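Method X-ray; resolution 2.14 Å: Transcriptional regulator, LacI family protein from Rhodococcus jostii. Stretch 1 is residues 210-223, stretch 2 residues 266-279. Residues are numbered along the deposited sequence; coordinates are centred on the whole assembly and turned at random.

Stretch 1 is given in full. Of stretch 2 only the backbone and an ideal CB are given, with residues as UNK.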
# COMPACT_ATOMS: atom_id res chain seq x y z
N ASP B 210 -10.92 -9.30 -22.49
CA ASP B 210 -10.19 -10.31 -21.73
C ASP B 210 -8.69 -10.15 -21.80
O ASP B 210 -8.13 -9.76 -22.83
CB ASP B 210 -10.53 -11.72 -22.23
CG ASP B 210 -11.96 -12.13 -21.95
OD1 ASP B 210 -12.44 -11.91 -20.82
OD2 ASP B 210 -12.61 -12.67 -22.87
N VAL B 211 -8.04 -10.47 -20.69
CA VAL B 211 -6.60 -10.42 -20.58
C VAL B 211 -6.20 -11.83 -20.17
O VAL B 211 -6.70 -12.36 -19.17
CB VAL B 211 -6.14 -9.41 -19.51
CG1 VAL B 211 -4.63 -9.47 -19.33
CG2 VAL B 211 -6.56 -8.01 -19.91
N PRO B 212 -5.28 -12.47 -20.92
CA PRO B 212 -4.60 -11.96 -22.11
C PRO B 212 -5.29 -12.23 -23.45
O PRO B 212 -4.84 -11.75 -24.49
CB PRO B 212 -3.25 -12.65 -22.03
CG PRO B 212 -3.66 -14.04 -21.59
CD PRO B 212 -4.71 -13.76 -20.51
N ALA B 213 -6.38 -13.00 -23.44
CA ALA B 213 -7.10 -13.33 -24.66
C ALA B 213 -7.14 -12.19 -25.68
O ALA B 213 -6.62 -12.31 -26.79
CB ALA B 213 -8.51 -13.78 -24.32
N ASP B 214 -7.77 -11.08 -25.31
CA ASP B 214 -7.86 -9.94 -26.20
C ASP B 214 -6.60 -9.07 -26.18
O ASP B 214 -6.04 -8.77 -27.23
CB ASP B 214 -9.07 -9.07 -25.83
CG ASP B 214 -10.40 -9.73 -26.19
OD1 ASP B 214 -10.59 -10.07 -27.37
OD2 ASP B 214 -11.24 -9.91 -25.29
N ILE B 215 -6.17 -8.69 -24.98
CA ILE B 215 -5.01 -7.83 -24.80
C ILE B 215 -4.07 -8.35 -23.69
O ILE B 215 -4.53 -8.82 -22.65
CB ILE B 215 -5.46 -6.39 -24.42
CG1 ILE B 215 -6.21 -5.76 -25.59
CG2 ILE B 215 -4.26 -5.53 -24.02
CD1 ILE B 215 -6.77 -4.41 -25.28
N SER B 216 -2.76 -8.25 -23.94
CA SER B 216 -1.76 -8.67 -22.96
C SER B 216 -1.27 -7.44 -22.20
O SER B 216 -1.21 -6.33 -22.74
CB SER B 216 -0.58 -9.35 -23.65
OG SER B 216 -0.91 -10.67 -24.05
N VAL B 217 -0.93 -7.64 -20.94
CA VAL B 217 -0.47 -6.55 -20.09
C VAL B 217 0.76 -6.97 -19.31
O VAL B 217 0.81 -8.09 -18.81
CB VAL B 217 -1.58 -6.12 -19.08
CG1 VAL B 217 -1.11 -4.92 -18.25
CG2 VAL B 217 -2.86 -5.80 -19.82
N VAL B 218 1.73 -6.07 -19.20
CA VAL B 218 2.96 -6.32 -18.44
C VAL B 218 3.17 -5.16 -17.46
O VAL B 218 3.03 -3.99 -17.82
CB VAL B 218 4.20 -6.39 -19.36
CG1 VAL B 218 5.43 -6.60 -18.51
CG2 VAL B 218 4.05 -7.52 -20.35
N GLY B 219 3.53 -5.49 -16.22
CA GLY B 219 3.78 -4.47 -15.23
C GLY B 219 5.27 -4.33 -14.99
O GLY B 219 6.07 -4.75 -15.82
N TYR B 220 5.64 -3.74 -13.86
CA TYR B 220 7.04 -3.58 -13.53
C TYR B 220 7.17 -3.42 -12.01
O TYR B 220 6.37 -2.71 -11.39
CB TYR B 220 7.62 -2.35 -14.26
CG TYR B 220 9.10 -2.42 -14.54
CD1 TYR B 220 9.58 -2.57 -15.85
CD2 TYR B 220 10.03 -2.33 -13.51
CE1 TYR B 220 10.95 -2.63 -16.12
CE2 TYR B 220 11.40 -2.39 -13.77
CZ TYR B 220 11.85 -2.54 -15.07
OH TYR B 220 13.20 -2.63 -15.32
N ASP B 221 8.15 -4.12 -11.44
CA ASP B 221 8.50 -4.15 -10.01
C ASP B 221 8.34 -5.50 -9.32
O ASP B 221 9.09 -5.82 -8.40
CB ASP B 221 7.69 -3.12 -9.19
CG ASP B 221 8.10 -1.69 -9.48
OD1 ASP B 221 9.18 -1.46 -10.06
OD2 ASP B 221 7.33 -0.78 -9.10
N ASP B 222 7.35 -6.29 -9.76
CA ASP B 222 7.03 -7.59 -9.16
C ASP B 222 6.71 -7.33 -7.69
O ASP B 222 7.31 -7.93 -6.80
CB ASP B 222 8.19 -8.59 -9.28
CG ASP B 222 7.77 -10.02 -8.91
OD1 ASP B 222 6.58 -10.36 -9.09
OD2 ASP B 222 8.62 -10.82 -8.47
N SER B 223 5.77 -6.42 -7.47
CA SER B 223 5.36 -6.07 -6.12
C SER B 223 4.20 -6.96 -5.70
O SER B 223 3.73 -7.78 -6.50
CB SER B 223 4.94 -4.59 -6.07
OG SER B 223 3.76 -4.36 -6.80
N UNK B 266 20.75 -6.15 -12.78
CA UNK B 266 19.97 -6.75 -13.85
C UNK B 266 18.61 -7.20 -13.36
O UNK B 266 18.48 -7.80 -12.30
CB UNK B 266 20.72 -7.93 -14.46
N UNK B 267 17.55 -6.89 -14.13
CA UNK B 267 16.19 -7.27 -13.76
C UNK B 267 15.85 -8.57 -14.49
O UNK B 267 16.62 -9.02 -15.33
CB UNK B 267 15.19 -6.16 -14.10
N UNK B 268 14.72 -9.18 -14.16
CA UNK B 268 14.32 -10.40 -14.85
C UNK B 268 12.82 -10.45 -15.05
O UNK B 268 12.06 -9.80 -14.34
CB UNK B 268 14.79 -11.63 -14.07
N UNK B 269 12.41 -11.21 -16.06
CA UNK B 269 11.00 -11.35 -16.39
C UNK B 269 10.32 -12.37 -15.51
O UNK B 269 10.86 -13.44 -15.26
CB UNK B 269 10.83 -11.74 -17.86
N UNK B 270 9.13 -12.03 -15.04
CA UNK B 270 8.35 -12.92 -14.21
C UNK B 270 7.02 -13.08 -14.92
O UNK B 270 6.16 -12.19 -14.86
CB UNK B 270 8.19 -12.39 -12.78
N UNK B 271 6.86 -14.21 -15.60
CA UNK B 271 5.64 -14.51 -16.34
C UNK B 271 4.56 -15.11 -15.48
O UNK B 271 4.79 -16.05 -14.72
CB UNK B 271 5.95 -15.46 -17.50
N UNK B 272 3.36 -14.57 -15.62
CA UNK B 272 2.22 -15.08 -14.89
C UNK B 272 1.11 -15.26 -15.92
O UNK B 272 1.37 -15.84 -16.98
CB UNK B 272 1.80 -14.15 -13.75
N UNK B 273 -0.09 -14.76 -15.66
CA UNK B 273 -1.18 -14.97 -16.60
C UNK B 273 -1.75 -13.78 -17.37
O UNK B 273 -2.82 -13.90 -17.98
CB UNK B 273 -2.33 -15.61 -15.83
N UNK B 274 -1.07 -12.64 -17.36
CA UNK B 274 -1.59 -11.47 -18.07
C UNK B 274 -1.00 -11.25 -19.46
O UNK B 274 -1.24 -10.22 -20.08
CB UNK B 274 -1.34 -10.22 -17.23
N UNK B 275 -0.22 -12.22 -19.94
CA UNK B 275 0.37 -12.12 -21.28
C UNK B 275 0.15 -13.44 -22.01
O UNK B 275 0.03 -14.49 -21.39
CB UNK B 275 1.86 -11.78 -21.21
N UNK B 276 0.07 -13.37 -23.34
CA UNK B 276 -0.14 -14.57 -24.13
C UNK B 276 -0.10 -14.26 -25.62
O UNK B 276 0.09 -13.11 -26.00
CB UNK B 276 -1.47 -15.22 -23.76
N UNK B 277 -0.28 -15.27 -26.48
CA UNK B 277 -0.26 -15.04 -27.93
C UNK B 277 -1.20 -13.91 -28.35
O UNK B 277 -2.25 -13.70 -27.74
CB UNK B 277 -0.64 -16.32 -28.67
N UNK B 278 -0.82 -13.20 -29.40
CA UNK B 278 -1.63 -12.10 -29.93
C UNK B 278 -2.93 -12.65 -30.47
O UNK B 278 -2.96 -13.73 -31.04
CB UNK B 278 -0.88 -11.33 -31.02
N UNK B 279 -4.01 -11.90 -30.29
CA UNK B 279 -5.31 -12.33 -30.77
C UNK B 279 -5.25 -12.51 -32.29
O UNK B 279 -4.29 -11.98 -32.90
CB UNK B 279 -6.39 -11.32 -30.38

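Position 266 lies out of reach of stretch 1, which sets no demand there. It is Ala266.

At 267 the CA-to-CB bond points toward stretch 1, and the ideal CB lies 4.2 Å from Tyr220 OH. A small or medium apolar residue would fit, and so would a polar one. The residue is Pro267, whose CB keeps that approach.

Positions 268 and 269 are extended, and both CB atoms point away. Many residues would do. They are His268 and Leu269, and neither makes a contact.

Position 270 turns toward stretch 1. Its ideal CB is 4.5 Å from Asp222 OD1, so a polar or basic group could suit, as could a compact aliphatic one. The residue is Val270. Its CG2 packs 4.0 Å from Asp222 OD2.

Position 271 is out of reach and open to many residues. It is Arg271.

At 272 the CB points sideways with nothing of stretch 1 nearby. A long basic chain, Lys or Arg, could reach the Asp222 carboxylate. The residue is Arg272. NH2 donates to Asp222 OD1 at 2.9 Å in a salt bridge, and NH1 donates to the same OD1 at 3.1 Å. That oxygen sits at the guanidinium edge, near its plane.

The CB at 273 points sideways into space free of stretch 1. Small or polar residues would suit. It is Ala273, whose backbone O lies 3.2 Å from Pro212 CD.

At 274 Val217 N donates to the backbone O at 2.7 Å. The ideal CB is 3.4 Å from Val217 O and 4.0 Å from Val211 CG1. A short side chain with a donor fits best, Ser or Thr. The residue is Thr274, with chi1 p. OG1 donates to Val217 O at 2.8 Å, and CB lies 3.9 Å from Val211 CG1.

The CB at 275 points away overall, yet lies 4.1 Å from Ser216 OG. Val218 CG2 offers an apolar surface, so Val, Thr or Ile could suit. It is Thr275. CG2 lies 3.5 Å from Val218 CG2, and OG1 is bonded elsewhere in the structure.

At 276 phi/psi is -176/180, and an ideal CB would sit only 3.3 Å from Pro212 CG. That favours glycine. Gly276 N donates to Ser216 OG at 3.0 Å.

Positions 277 and 278 point away. Phi of -52° allows proline at 277. Nothing of stretch 1 lies near the ideal CB of 278, so many residues would do. They are Pro277 and Val278; water 1 lies within reach of Pro277 O and Pro212 O.

Position 279 points toward the Ala213 carbonyl, so a small residue suits. Ala279 CB lies 3.8 Å from Ala213 O.

Stretch 2, residues 266-279: APHLVRRATTGPVA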
# COMPACT_ATOMS: atom_id res chain seq x y z
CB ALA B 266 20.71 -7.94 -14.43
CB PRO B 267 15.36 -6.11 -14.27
CG PRO B 267 16.05 -5.81 -15.57
CD PRO B 267 17.52 -5.86 -15.19
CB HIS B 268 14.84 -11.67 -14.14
CG HIS B 268 14.68 -11.66 -12.66
ND1 HIS B 268 13.53 -12.10 -12.02
CD2 HIS B 268 15.54 -11.31 -11.67
CE1 HIS B 268 13.70 -12.03 -10.72
NE2 HIS B 268 14.91 -11.55 -10.48
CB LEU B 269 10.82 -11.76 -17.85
CG LEU B 269 9.37 -12.06 -18.24
CD1 LEU B 269 8.58 -10.77 -18.25
CD2 LEU B 269 9.32 -12.74 -19.61
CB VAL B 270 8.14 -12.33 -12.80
CG1 VAL B 270 7.29 -13.30 -11.96
CG2 VAL B 270 9.48 -12.09 -12.14
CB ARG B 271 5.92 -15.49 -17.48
CG ARG B 271 6.63 -14.92 -18.67
CD ARG B 271 7.07 -16.04 -19.59
NE ARG B 271 7.95 -16.97 -18.88
CZ ARG B 271 8.62 -17.96 -19.45
NH1 ARG B 271 8.52 -18.16 -20.76
NH2 ARG B 271 9.41 -18.74 -18.71
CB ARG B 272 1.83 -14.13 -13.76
CG ARG B 272 2.93 -14.02 -12.68
CD ARG B 272 2.36 -13.66 -11.30
NE ARG B 272 3.39 -13.71 -10.26
CZ ARG B 272 4.26 -12.73 -10.02
NH1 ARG B 272 4.23 -11.60 -10.73
NH2 ARG B 272 5.18 -12.87 -9.06
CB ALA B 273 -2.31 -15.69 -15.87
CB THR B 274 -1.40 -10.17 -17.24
OG1 THR B 274 -0.02 -10.00 -16.92
CG2 THR B 274 -2.24 -10.24 -15.96
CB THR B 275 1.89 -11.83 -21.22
OG1 THR B 275 2.54 -12.79 -20.39
CG2 THR B 275 2.14 -10.43 -20.68
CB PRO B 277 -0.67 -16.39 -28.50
CG PRO B 277 -0.15 -17.37 -27.47
CD PRO B 277 -0.54 -16.69 -26.17
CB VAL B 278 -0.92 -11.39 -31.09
CG1 VAL B 278 -1.63 -10.09 -31.43
CG2 VAL B 278 0.48 -11.14 -30.72
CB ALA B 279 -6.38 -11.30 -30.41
O HOH W 1 -2.69 -11.67 -25.66
O HOH W 2 -3.68 -9.72 -28.19
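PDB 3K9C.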